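Local coordinates for protein formyltransferase (Francisella tularensis subsp. tularensis, PDB 4NV1) that is a formyltransferase-family protein that assembles from two chains and binds dTDP-4-amino-4,6-dideoxyglucose, at residues Ile133-Glu138 against Phe162-Asp167; Phe72-Lys77 against Lys156-Leu161; Pro106-Ile111 against Lys192-Ile197. All coordinates share one frame; numbering follows the deposited sequence.

Contact 1 (Ile133-Glu138 against Phe162-Asp167); sequences IIIQEE and FTKVID
Ile135 and Val165 form the tight part of this contact, where the edge strand 133-139 meets the long helix 147-170. The closest approach is between two methyl branches, Ile135 CG2 and Val165 CG1, 3.7 Å apart. Val165 CG1 also lies 3.9 Å from the end of the same isoleucine, CD1, so this one methyl is shared by both arms of the Ile135 side chain. With CG1 of Ile135 anti to the backbone N (chi1 -161°) and CG2 between N and the carbonyl carbon, both branches come up to Val165. Ile134 adds a lighter touch from the bend in the strand, its CG2 meeting Val165 CG2 at 4.3 Å.

The looser side, toward solvent, belongs to the exposed Lys164. Its chain runs across the Ile135 side chain at about a right angle, and its NZ comes only to 4.1 Å from Ile135 CD1, a passing contact with a methyl. Glu137 OE1 stays 6.5 Å from Lys164 NZ, too far for an ion pair. No hydrogen bond crosses between the two segments.

Ile121 of the adjacent strand 117-123 also packs against Val165, and Ile134 and Ile135 both face it in a classic beta bulge. The arrangement is that of an amphipathic helix packed on one face of the mixed sheet, beside its outermost strand, in an alpha/beta domain.

Contact 2 (Phe72-Lys77 against Lys156-Leu161); sequences FSCHSK and KKEVEL. With 0FX (dTDP-4-amino-4,6-dideoxyglucose), chain I.
Glu158 alone carries the helix side of this contact, reaching from segment 156-161 to His75. Along the helix, Lys157 comes first and turns to another part of its surface, where its NZ makes a salt bridge of 2.6 Å with Glu160 OE2. Glu158 follows, buried, and sends an extended chain toward the imidazole. His75 NE2 donates to Glu158 OE1 at 2.8 Å in a nearly straight bond (165°); OE1 accepts with its syn lone pair and lies almost in the ring plane. The carboxylate is nevertheless twisted 55° from the ring, with OE2 3.0 Å from His75 NE2 and 4.0 Å from Cys74 SG. At the other ring nitrogen, His75 ND1 donates to O4P of dTDP-4-amino-4,6-dideoxyglucose at 2.9 Å. The imidazole is thus held at two points of its edge, by Glu158 and by the ligand phosphate, and this would fix its rotation; Glu158 acts as a second-shell residue positioning a first-shell one. Further along segment 72-77, Lys77 NZ gives a bond of 3.2 Å to the sugar oxygen O2G.

Next in the helix, Val159 touches Ile15 and Asp18 of helix 13-24, so the two helices pack side chain to side chain here. Leu161 turns instead to strand 133-139, while Glu158 also packs on Ile93 of strand 89-94, the neighbour of strand 70-74 in the central sheet.

Contact 3 (Pro106-Ile111 against Lys192-Ile197); sequences PQVFSI and KNMCEI. With 0FX (dTDP-4-amino-4,6-dideoxyglucose), chain I.
Met194 reaches Phe109 by a chain that leaves the backbone with CG anti to the carbonyl carbon, runs on extended and then bends at its last torsion (chi3 -70°), a turn that swings CE onto the ring. Phe109 starts in the same way, its CB directed neither at nor away from segment 192-197, and it is the far end of the ring that makes the meeting. CE lies over one face, displaced toward the rim, 3.9 Å from the ring centroid and 26° off the normal. This is a CH-pi contact, closest between Met194 CE and Phe109 CZ at 3.6 Å. The sulfur stands obliquely, outside the ring's rim, with SD 3.9 Å from Phe109 CE2, which adds a Met-aromatic component.

Roughly at right angles to the ring direction, the same methyl touches Val108, whose CG1 lies 4.0 Å from Met194 CE. The end of Met194 thus sits in the corner formed by Val108 and the Phe109 face, and no hydrogen bond crosses between the segments.

Beside this apolar patch, Gln107 faces the pocket. Its NE2 donates to O3 of dTDP-4-amino-4,6-dideoxyglucose at 2.9 Å in an almost perfectly straight bond (178°), and also bonds Ser147 OG at the start of helix 147-170. Farther on, Ile197 packs on Ile209 of the second subunit. The whole is a Met-aromatic contact that joins helix 106-113, in the formyl transferase family region, to helix 188-195, where the C-terminal dimerization region begins.

Contacts 1 and 2 share helix 147-170 and reach the same mixed sheet, with centres about 10 Å apart. They touch directly: Ile135 packs on Leu161, Phe162 lies against Phe72, and a long, weak ion pair links Glu137 to Lys157. Contact 2 is the buried one, near the middle of the chain, and is polar and ligand-linked; contact 1 is partly exposed and apolar. Contact 3 lies about 22 Å from contact 2 and 27 Å from contact 1, centre to centre, and touches neither. It is buried like contact 2, yet apolar like contact 1. The same ligand is bonded by His75 and Lys77 of contact 2 and by Gln107 of contact 3.

Contact 1 (Ile133-Glu138 against Phe162-Asp167)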
loop_
_atom_site.group_PDB
_atom_site.type_symbol
_atom_site.label_atom_id
_atom_site.label_comp_id
_atom_site.label_asym_id
_atom_site.label_seq_id
_atom_site.Cartn_x
_atom_site.Cartn_y
_atom_site.Cartn_z
ATOM N N ILE A 133 -35.482 7.591 12.887
ATOM C CA ILE A 133 -34.998 6.664 11.917
ATOM C C ILE A 133 -36.098 5.917 11.171
ATOM O O ILE A 133 -37.016 5.290 11.715
ATOM C CB ILE A 133 -34.078 5.590 12.548
ATOM C CG1 ILE A 133 -32.898 6.266 13.215
ATOM C CG2 ILE A 133 -33.587 4.635 11.470
ATOM C CD1 ILE A 133 -32.070 5.338 14.081
ATOM N N ILE A 134 -35.946 5.893 9.866
ATOM C CA ILE A 134 -36.914 5.251 9.039
ATOM C C ILE A 134 -36.512 3.854 8.747
ATOM O O ILE A 134 -37.342 2.925 8.744
ATOM C CB ILE A 134 -37.008 5.971 7.711
ATOM C CG1 ILE A 134 -37.497 7.407 7.925
ATOM C CG2 ILE A 134 -37.753 5.149 6.727
ATOM C CD1 ILE A 134 -37.625 8.219 6.673
ATOM N N ILE A 135 -35.242 3.730 8.382
ATOM C CA ILE A 135 -34.651 2.452 8.082
ATOM C C ILE A 135 -33.104 2.569 8.185
ATOM O O ILE A 135 -32.521 3.592 7.771
ATOM C CB ILE A 135 -35.097 1.898 6.750
ATOM C CG1 ILE A 135 -34.838 0.403 6.704
ATOM C CG2 ILE A 135 -34.415 2.499 5.508
ATOM C CD1 ILE A 135 -35.001 -0.320 5.390
ATOM N N GLN A 136 -32.463 1.543 8.756
ATOM C CA GLN A 136 -30.992 1.524 8.773
ATOM C C GLN A 136 -30.501 0.105 8.820
ATOM O O GLN A 136 -31.223 -0.803 9.292
ATOM C CB GLN A 136 -30.463 2.275 9.963
ATOM C CG GLN A 136 -30.691 1.536 11.275
ATOM C CD GLN A 136 -30.208 2.363 12.414
ATOM O OE1 GLN A 136 -30.552 2.062 13.537
ATOM N NE2 GLN A 136 -29.399 3.412 12.161
ATOM N N GLU A 137 -29.289 -0.100 8.332
ATOM C CA GLU A 137 -28.712 -1.446 8.377
ATOM C C GLU A 137 -27.200 -1.427 8.581
ATOM O O GLU A 137 -26.433 -0.685 7.909
ATOM C CB GLU A 137 -29.139 -2.243 7.150
ATOM C CG GLU A 137 -28.801 -3.721 7.256
ATOM C CD GLU A 137 -29.071 -4.469 5.962
ATOM O OE1 GLU A 137 -29.865 -4.003 5.110
ATOM O OE2 GLU A 137 -28.493 -5.565 5.784
ATOM N N GLU A 138 -26.752 -2.218 9.553
ATOM C CA GLU A 138 -25.278 -2.414 9.708
ATOM C C GLU A 138 -24.576 -3.069 8.523
ATOM O O GLU A 138 -25.199 -3.796 7.747
ATOM C CB GLU A 138 -24.967 -3.186 10.989
ATOM C CG GLU A 138 -23.508 -3.383 11.327
ATOM C CD GLU A 138 -23.339 -3.923 12.749
ATOM O OE1 GLU A 138 -24.302 -4.194 13.467
ATOM O OE2 GLU A 138 -22.215 -4.088 13.198
ATOM N N PHE A 162 -32.803 3.019 0.325
ATOM C CA PHE A 162 -33.679 4.076 -0.177
ATOM C C PHE A 162 -34.662 3.486 -1.187
ATOM O O PHE A 162 -35.852 3.848 -1.245
ATOM C CB PHE A 162 -32.796 5.141 -0.822
ATOM C CG PHE A 162 -33.553 6.230 -1.499
ATOM C CD1 PHE A 162 -34.159 7.210 -0.757
ATOM C CD2 PHE A 162 -33.591 6.316 -2.857
ATOM C CE1 PHE A 162 -34.840 8.253 -1.376
ATOM C CE2 PHE A 162 -34.294 7.317 -3.498
ATOM C CZ PHE A 162 -34.916 8.296 -2.754
ATOM N N THR A 163 -34.143 2.588 -2.030
ATOM C CA THR A 163 -34.978 1.855 -2.973
ATOM C C THR A 163 -36.143 1.161 -2.195
ATOM O O THR A 163 -37.293 1.242 -2.584
ATOM C CB THR A 163 -34.130 0.835 -3.750
ATOM O OG1 THR A 163 -33.048 1.487 -4.427
ATOM C CG2 THR A 163 -34.945 0.022 -4.701
ATOM N N LYS A 164 -35.846 0.536 -1.070
ATOM C CA LYS A 164 -36.830 -0.201 -0.268
ATOM C C LYS A 164 -37.862 0.699 0.392
ATOM O O LYS A 164 -38.960 0.260 0.670
ATOM C CB LYS A 164 -36.089 -1.025 0.777
ATOM C CG LYS A 164 -36.906 -2.121 1.464
ATOM C CD LYS A 164 -36.091 -3.010 2.409
ATOM C CE LYS A 164 -36.982 -3.906 3.266
ATOM N NZ LYS A 164 -36.375 -4.081 4.627
ATOM N N VAL A 165 -37.552 1.958 0.679
ATOM C CA VAL A 165 -38.486 2.751 1.452
ATOM C C VAL A 165 -39.060 3.979 0.727
ATOM O O VAL A 165 -39.934 4.664 1.289
ATOM C CB VAL A 165 -37.926 3.206 2.816
ATOM C CG1 VAL A 165 -37.622 2.023 3.735
ATOM C CG2 VAL A 165 -36.756 4.192 2.659
ATOM N N ILE A 166 -38.622 4.245 -0.504
ATOM C CA ILE A 166 -39.089 5.465 -1.229
ATOM C C ILE A 166 -40.627 5.483 -1.460
ATOM O O ILE A 166 -41.294 6.508 -1.232
ATOM C CB ILE A 166 -38.267 5.632 -2.546
ATOM C CG1 ILE A 166 -38.700 6.870 -3.332
ATOM C CG2 ILE A 166 -38.475 4.457 -3.502
ATOM C CD1 ILE A 166 -38.743 8.130 -2.518
ATOM N N ASP A 167 -41.205 4.320 -1.786
ATOM C CA ASP A 167 -42.684 4.233 -1.875
ATOM C C ASP A 167 -43.458 4.651 -0.620
ATOM O O ASP A 167 -44.347 5.528 -0.654
ATOM C CB ASP A 167 -43.139 2.854 -2.377
ATOM C CG ASP A 167 -42.838 2.664 -3.853
ATOM O OD1 ASP A 167 -42.518 3.639 -4.600
ATOM O OD2 ASP A 167 -42.862 1.503 -4.306
#

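Contact 2 (Phe72-Lys77 against Lys156-Leu161)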
loop_
_atom_site.group_PDB
_atom_site.type_symbol
_atom_site.label_atom_id
_atom_site.label_comp_id
_atom_site.label_asym_id
_atom_site.label_seq_id
_atom_site.Cartn_x
_atom_site.Cartn_y
_atom_site.Cartn_z
ATOM N N PHE A 72 -34.887 15.617 0.169
ATOM C CA PHE A 72 -33.824 14.670 0.467
ATOM C C PHE A 72 -32.454 15.314 0.351
ATOM O O PHE A 72 -32.124 16.069 -0.622
ATOM C CB PHE A 72 -33.843 13.504 -0.499
ATOM C CG PHE A 72 -35.096 12.683 -0.437
ATOM C CD1 PHE A 72 -35.973 12.672 -1.472
ATOM C CD2 PHE A 72 -35.314 11.809 0.651
ATOM C CE1 PHE A 72 -37.111 11.924 -1.423
ATOM C CE2 PHE A 72 -36.466 11.055 0.703
ATOM C CZ PHE A 72 -37.344 11.071 -0.336
ATOM N N SER A 73 -31.659 14.953 1.347
ATOM C CA SER A 73 -30.206 15.181 1.374
ATOM C C SER A 73 -29.478 13.851 1.264
ATOM O O SER A 73 -29.729 12.883 2.010
ATOM C CB SER A 73 -29.769 15.921 2.650
ATOM O OG SER A 73 -28.361 16.094 2.625
ATOM N N CYS A 74 -28.583 13.737 0.299
ATOM C CA CYS A 74 -27.762 12.527 0.279
ATOM C C CYS A 74 -26.379 12.871 -0.216
ATOM O O CYS A 74 -26.209 13.193 -1.401
ATOM C CB CYS A 74 -28.417 11.444 -0.577
ATOM S SG CYS A 74 -27.541 9.851 -0.500
ATOM N N HIS A 75 -25.443 12.891 0.722
ATOM C CA HIS A 75 -24.014 13.105 0.427
ATOM C C HIS A 75 -23.866 14.539 -0.107
ATOM O O HIS A 75 -23.526 14.757 -1.236
ATOM C CB HIS A 75 -23.489 12.096 -0.572
ATOM C CG HIS A 75 -23.185 10.764 0.035
ATOM N ND1 HIS A 75 -21.928 10.435 0.503
ATOM C CD2 HIS A 75 -23.960 9.673 0.228
ATOM C CE1 HIS A 75 -21.933 9.190 0.927
ATOM N NE2 HIS A 75 -23.147 8.700 0.749
ATOM N N SER A 76 -24.232 15.479 0.734
ATOM C CA SER A 76 -24.584 16.808 0.323
ATOM C C SER A 76 -23.512 17.498 1.090
ATOM O O SER A 76 -23.473 17.265 2.308
ATOM C CB SER A 76 -25.912 17.242 0.960
ATOM O OG SER A 76 -26.012 18.655 1.146
ATOM N N LYS A 77 -22.763 18.394 0.446
ATOM C CA LYS A 77 -21.825 19.237 1.213
ATOM C C LYS A 77 -22.466 20.129 2.288
ATOM O O LYS A 77 -21.766 20.614 3.184
ATOM C CB LYS A 77 -20.952 20.088 0.276
ATOM C CG LYS A 77 -20.031 19.304 -0.653
ATOM C CD LYS A 77 -19.390 20.225 -1.694
ATOM C CE LYS A 77 -18.379 19.562 -2.620
ATOM N NZ LYS A 77 -17.411 18.718 -1.863
ATOM N N LYS A 156 -23.602 1.607 -1.393
ATOM C CA LYS A 156 -24.537 0.648 -1.926
ATOM C C LYS A 156 -25.680 0.254 -0.979
ATOM O O LYS A 156 -26.826 0.036 -1.393
ATOM C CB LYS A 156 -23.719 -0.596 -2.221
ATOM C CG LYS A 156 -24.438 -1.671 -2.997
ATOM C CD LYS A 156 -23.439 -2.432 -3.864
ATOM C CE LYS A 156 -22.584 -1.480 -4.709
ATOM N NZ LYS A 156 -21.106 -1.730 -4.611
ATOM N N LYS A 157 -25.411 0.177 0.316
ATOM C CA LYS A 157 -26.494 -0.161 1.253
ATOM C C LYS A 157 -27.491 1.016 1.283
ATOM O O LYS A 157 -28.702 0.856 1.215
ATOM C CB LYS A 157 -25.886 -0.446 2.625
ATOM C CG LYS A 157 -26.917 -0.768 3.706
ATOM C CD LYS A 157 -27.691 -2.034 3.349
ATOM C CE LYS A 157 -26.829 -3.267 3.396
ATOM N NZ LYS A 157 -27.561 -4.334 2.676
ATOM N N GLU A 158 -26.957 2.219 1.306
ATOM C CA GLU A 158 -27.726 3.445 1.242
ATOM C C GLU A 158 -28.722 3.405 0.142
ATOM O O GLU A 158 -29.863 3.637 0.440
ATOM C CB GLU A 158 -26.895 4.676 0.986
ATOM C CG GLU A 158 -26.176 5.271 2.187
ATOM C CD GLU A 158 -25.303 6.445 1.757
ATOM O OE1 GLU A 158 -24.307 6.163 1.040
ATOM O OE2 GLU A 158 -25.571 7.624 2.127
ATOM N N VAL A 159 -28.272 3.152 -1.091
ATOM C CA VAL A 159 -29.142 3.071 -2.266
ATOM C C VAL A 159 -30.157 1.916 -2.266
ATOM O O VAL A 159 -31.342 2.075 -2.621
ATOM C CB VAL A 159 -28.277 3.061 -3.529
ATOM C CG1 VAL A 159 -29.147 2.806 -4.725
ATOM C CG2 VAL A 159 -27.591 4.417 -3.670
ATOM N N GLU A 160 -29.728 0.768 -1.767
ATOM C CA GLU A 160 -30.647 -0.331 -1.510
ATOM C C GLU A 160 -31.706 -0.042 -0.437
ATOM O O GLU A 160 -32.892 -0.344 -0.609
ATOM C CB GLU A 160 -29.827 -1.586 -1.223
ATOM C CG GLU A 160 -30.698 -2.740 -0.797
ATOM C CD GLU A 160 -29.962 -3.762 0.062
ATOM O OE1 GLU A 160 -30.635 -4.764 0.369
ATOM O OE2 GLU A 160 -28.782 -3.576 0.458
ATOM N N LEU A 161 -31.330 0.656 0.625
ATOM C CA LEU A 161 -32.308 1.016 1.649
ATOM C C LEU A 161 -33.279 2.092 1.144
ATOM O O LEU A 161 -34.463 2.041 1.370
ATOM C CB LEU A 161 -31.660 1.493 2.930
ATOM C CG LEU A 161 -30.827 0.456 3.684
ATOM C CD1 LEU A 161 -30.372 1.098 4.963
ATOM C CD2 LEU A 161 -31.547 -0.795 4.172
HETATM O O4P 0FX I . -19.343 11.682 1.144
HETATM P P2 0FX I . -19.114 12.578 -0.100
HETATM O O3P 0FX I . -19.326 12.203 -1.550
HETATM O O1G 0FX I . -19.122 14.123 0.279
HETATM C C1G 0FX I . -20.308 14.772 0.675
HETATM C C2G 0FX I . -19.750 16.146 1.014
HETATM O O2G 0FX I . -18.787 16.579 0.048
HETATM C C3G 0FX I . -19.090 16.157 2.379
HETATM O O3G 0FX I . -18.822 17.560 2.589
HETATM C C4G 0FX I . -20.053 15.516 3.397
HETATM N N4A 0FX I . -19.552 15.569 4.762
HETATM C C5G 0FX I . -20.419 14.070 3.040
HETATM C C6G 0FX I . -21.419 13.484 4.030
HETATM O O5G 0FX I . -20.996 14.093 1.733
HETATM O OPP 0FX I . -17.623 12.774 -0.628
HETATM P P 0FX I . -16.215 13.045 0.042
HETATM O O1P 0FX I . -15.970 14.452 0.547
HETATM O O2P 0FX I . -15.515 12.323 -1.103
HETATM O O5 0FX I . -15.949 11.976 1.221
HETATM C C5 0FX I . -16.071 10.587 0.890
HETATM C C4 0FX I . -15.046 9.740 1.622
HETATM O O4 0FX I . -13.770 9.940 1.040
HETATM C C3 0FX I . -14.855 10.036 3.078
HETATM O O3 0FX I . -15.671 9.210 3.924
HETATM C C2 0FX I . -13.418 9.585 3.339
HETATM C C1 0FX I . -12.739 9.860 1.997
HETATM N N11 0FX I . -11.896 11.055 2.109
HETATM C C61 0FX I . -12.409 12.266 1.806
HETATM C C51 0FX I . -11.624 13.393 1.929
HETATM C C5A 0FX I . -12.089 14.812 1.668
HETATM C C21 0FX I . -10.614 10.920 2.506
HETATM O O21 0FX I . -10.062 9.719 2.770
HETATM N N31 0FX I . -9.788 11.968 2.589
HETATM C C41 0FX I . -10.318 13.175 2.295
HETATM O O41 0FX I . -9.595 14.283 2.402
#

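Contact 3 (Pro106-Ile111 against Lys192-Ile197)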
loop_
_atom_site.group_PDB
_atom_site.type_symbol
_atom_site.label_atom_id
_atom_site.label_comp_id
_atom_site.label_asym_id
_atom_site.label_seq_id
_atom_site.Cartn_x
_atom_site.Cartn_y
_atom_site.Cartn_z
ATOM N N PRO A 106 -17.475 8.503 9.230
ATOM C CA PRO A 106 -17.972 7.441 10.125
ATOM C C PRO A 106 -17.251 6.155 9.917
ATOM O O PRO A 106 -16.801 5.559 10.906
ATOM C CB PRO A 106 -19.454 7.325 9.794
ATOM C CG PRO A 106 -19.656 8.121 8.523
ATOM C CD PRO A 106 -18.563 9.124 8.442
ATOM N N GLN A 107 -17.053 5.748 8.663
ATOM C CA GLN A 107 -16.372 4.485 8.425
ATOM C C GLN A 107 -14.894 4.484 8.883
ATOM O O GLN A 107 -14.400 3.485 9.416
ATOM C CB GLN A 107 -16.557 3.907 7.007
ATOM C CG GLN A 107 -15.617 4.466 5.937
ATOM C CD GLN A 107 -15.920 5.877 5.626
ATOM O OE1 GLN A 107 -16.945 6.412 6.069
ATOM N NE2 GLN A 107 -15.084 6.506 4.794
ATOM N N VAL A 108 -14.214 5.620 8.767
ATOM C CA VAL A 108 -12.857 5.694 9.265
ATOM C C VAL A 108 -12.856 5.426 10.757
ATOM O O VAL A 108 -12.151 4.531 11.243
ATOM C CB VAL A 108 -12.192 7.028 8.972
ATOM C CG1 VAL A 108 -10.814 7.053 9.596
ATOM C CG2 VAL A 108 -12.099 7.290 7.476
ATOM N N PHE A 109 -13.645 6.185 11.482
ATOM C CA PHE A 109 -13.757 6.015 12.940
ATOM C C PHE A 109 -14.217 4.601 13.301
ATOM O O PHE A 109 -13.763 4.086 14.288
ATOM C CB PHE A 109 -14.675 7.102 13.553
ATOM C CG PHE A 109 -14.002 8.419 13.651
ATOM C CD1 PHE A 109 -14.061 9.312 12.613
ATOM C CD2 PHE A 109 -13.243 8.721 14.760
ATOM C CE1 PHE A 109 -13.354 10.492 12.685
ATOM C CE2 PHE A 109 -12.513 9.865 14.820
ATOM C CZ PHE A 109 -12.625 10.785 13.795
ATOM N N SER A 110 -15.042 3.942 12.504
ATOM C CA SER A 110 -15.508 2.614 12.860
ATOM C C SER A 110 -14.388 1.610 12.719
ATOM O O SER A 110 -14.249 0.688 13.544
ATOM C CB SER A 110 -16.791 2.152 12.120
ATOM O OG SER A 110 -18.023 2.702 12.591
ATOM N N ILE A 111 -13.520 1.810 11.739
ATOM C CA ILE A 111 -12.462 0.835 11.512
ATOM C C ILE A 111 -11.539 0.856 12.694
ATOM O O ILE A 111 -10.991 -0.185 13.134
ATOM C CB ILE A 111 -11.707 1.084 10.158
ATOM C CG1 ILE A 111 -12.527 0.614 8.961
ATOM C CG2 ILE A 111 -10.443 0.233 10.145
ATOM C CD1 ILE A 111 -12.102 1.220 7.625
ATOM N N LYS A 192 -8.796 15.468 11.752
ATOM C CA LYS A 192 -7.524 16.120 11.463
ATOM C C LYS A 192 -6.455 15.801 12.497
ATOM O O LYS A 192 -5.325 15.556 12.131
ATOM C CB LYS A 192 -7.704 17.613 11.154
ATOM C CG LYS A 192 -8.245 17.813 9.727
ATOM C CD LYS A 192 -8.376 19.280 9.283
ATOM C CE LYS A 192 -7.422 19.691 8.149
ATOM N NZ LYS A 192 -8.008 19.648 6.774
ATOM N N ASN A 193 -6.810 15.682 13.764
ATOM C CA ASN A 193 -5.877 15.231 14.776
ATOM C C ASN A 193 -5.367 13.793 14.662
ATOM O O ASN A 193 -4.477 13.423 15.394
ATOM C CB ASN A 193 -6.529 15.398 16.160
ATOM C CG ASN A 193 -6.779 16.860 16.523
ATOM O OD1 ASN A 193 -6.028 17.766 16.138
ATOM N ND2 ASN A 193 -7.857 17.100 17.257
ATOM N N MET A 194 -5.987 12.951 13.849
ATOM C CA MET A 194 -5.571 11.558 13.720
ATOM C C MET A 194 -4.646 11.399 12.521
ATOM O O MET A 194 -4.064 10.332 12.322
ATOM C CB MET A 194 -6.760 10.649 13.401
ATOM C CG MET A 194 -7.901 10.650 14.372
ATOM S SD MET A 194 -8.788 9.090 14.214
ATOM C CE MET A 194 -9.529 9.353 12.615
ATOM N N CYS A 195 -4.573 12.435 11.688
ATOM C CA CYS A 195 -3.859 12.363 10.426
ATOM C C CYS A 195 -2.341 12.299 10.588
ATOM O O CYS A 195 -1.678 11.589 9.817
ATOM C CB CYS A 195 -4.281 13.519 9.534
ATOM S SG CYS A 195 -5.928 13.212 8.856
ATOM N N GLU A 196 -1.827 13.037 11.572
ATOM C CA GLU A 196 -0.435 13.003 11.924
ATOM C C GLU A 196 -0.115 11.794 12.785
ATOM O O GLU A 196 -0.590 11.670 13.908
ATOM C CB GLU A 196 -0.020 14.208 12.732
ATOM C CG GLU A 196 1.490 14.218 12.927
ATOM C CD GLU A 196 2.041 15.634 12.923
ATOM O OE1 GLU A 196 3.025 15.909 12.213
ATOM O OE2 GLU A 196 1.438 16.492 13.589
ATOM N N ILE A 197 0.707 10.912 12.231
ATOM C CA ILE A 197 1.116 9.709 12.921
ATOM C C ILE A 197 2.095 10.138 13.997
ATOM O O ILE A 197 3.000 10.983 13.775
ATOM C CB ILE A 197 1.780 8.724 11.955
ATOM C CG1 ILE A 197 0.740 8.115 11.018
ATOM C CG2 ILE A 197 2.571 7.649 12.675
ATOM C CD1 ILE A 197 1.360 7.125 10.045
HETATM O O4P 0FX I . -19.343 11.682 1.144
HETATM P P2 0FX I . -19.114 12.578 -0.100
HETATM O O3P 0FX I . -19.326 12.203 -1.550
HETATM O O1G 0FX I . -19.122 14.123 0.279
HETATM C C1G 0FX I . -20.308 14.772 0.675
HETATM C C2G 0FX I . -19.750 16.146 1.014
HETATM O O2G 0FX I . -18.787 16.579 0.048
HETATM C C3G 0FX I . -19.090 16.157 2.379
HETATM O O3G 0FX I . -18.822 17.560 2.589
HETATM C C4G 0FX I . -20.053 15.516 3.397
HETATM N N4A 0FX I . -19.552 15.569 4.762
HETATM C C5G 0FX I . -20.419 14.070 3.040
HETATM C C6G 0FX I . -21.419 13.484 4.030
HETATM O O5G 0FX I . -20.996 14.093 1.733
HETATM O OPP 0FX I . -17.623 12.774 -0.628
HETATM P P 0FX I . -16.215 13.045 0.042
HETATM O O1P 0FX I . -15.970 14.452 0.547
HETATM O O2P 0FX I . -15.515 12.323 -1.103
HETATM O O5 0FX I . -15.949 11.976 1.221
HETATM C C5 0FX I . -16.071 10.587 0.890
HETATM C C4 0FX I . -15.046 9.740 1.622
HETATM O O4 0FX I . -13.770 9.940 1.040
HETATM C C3 0FX I . -14.855 10.036 3.078
HETATM O O3 0FX I . -15.671 9.210 3.924
HETATM C C2 0FX I . -13.418 9.585 3.339
HETATM C C1 0FX I . -12.739 9.860 1.997
HETATM N N11 0FX I . -11.896 11.055 2.109
HETATM C C61 0FX I . -12.409 12.266 1.806
HETATM C C51 0FX I . -11.624 13.393 1.929
HETATM C C5A 0FX I . -12.089 14.812 1.668
HETATM C C21 0FX I . -10.614 10.920 2.506
HETATM O O21 0FX I . -10.062 9.719 2.770
HETATM N N31 0FX I . -9.788 11.968 2.589
HETATM C C41 0FX I . -10.318 13.175 2.295
HETATM O O41 0FX I . -9.595 14.283 2.402
#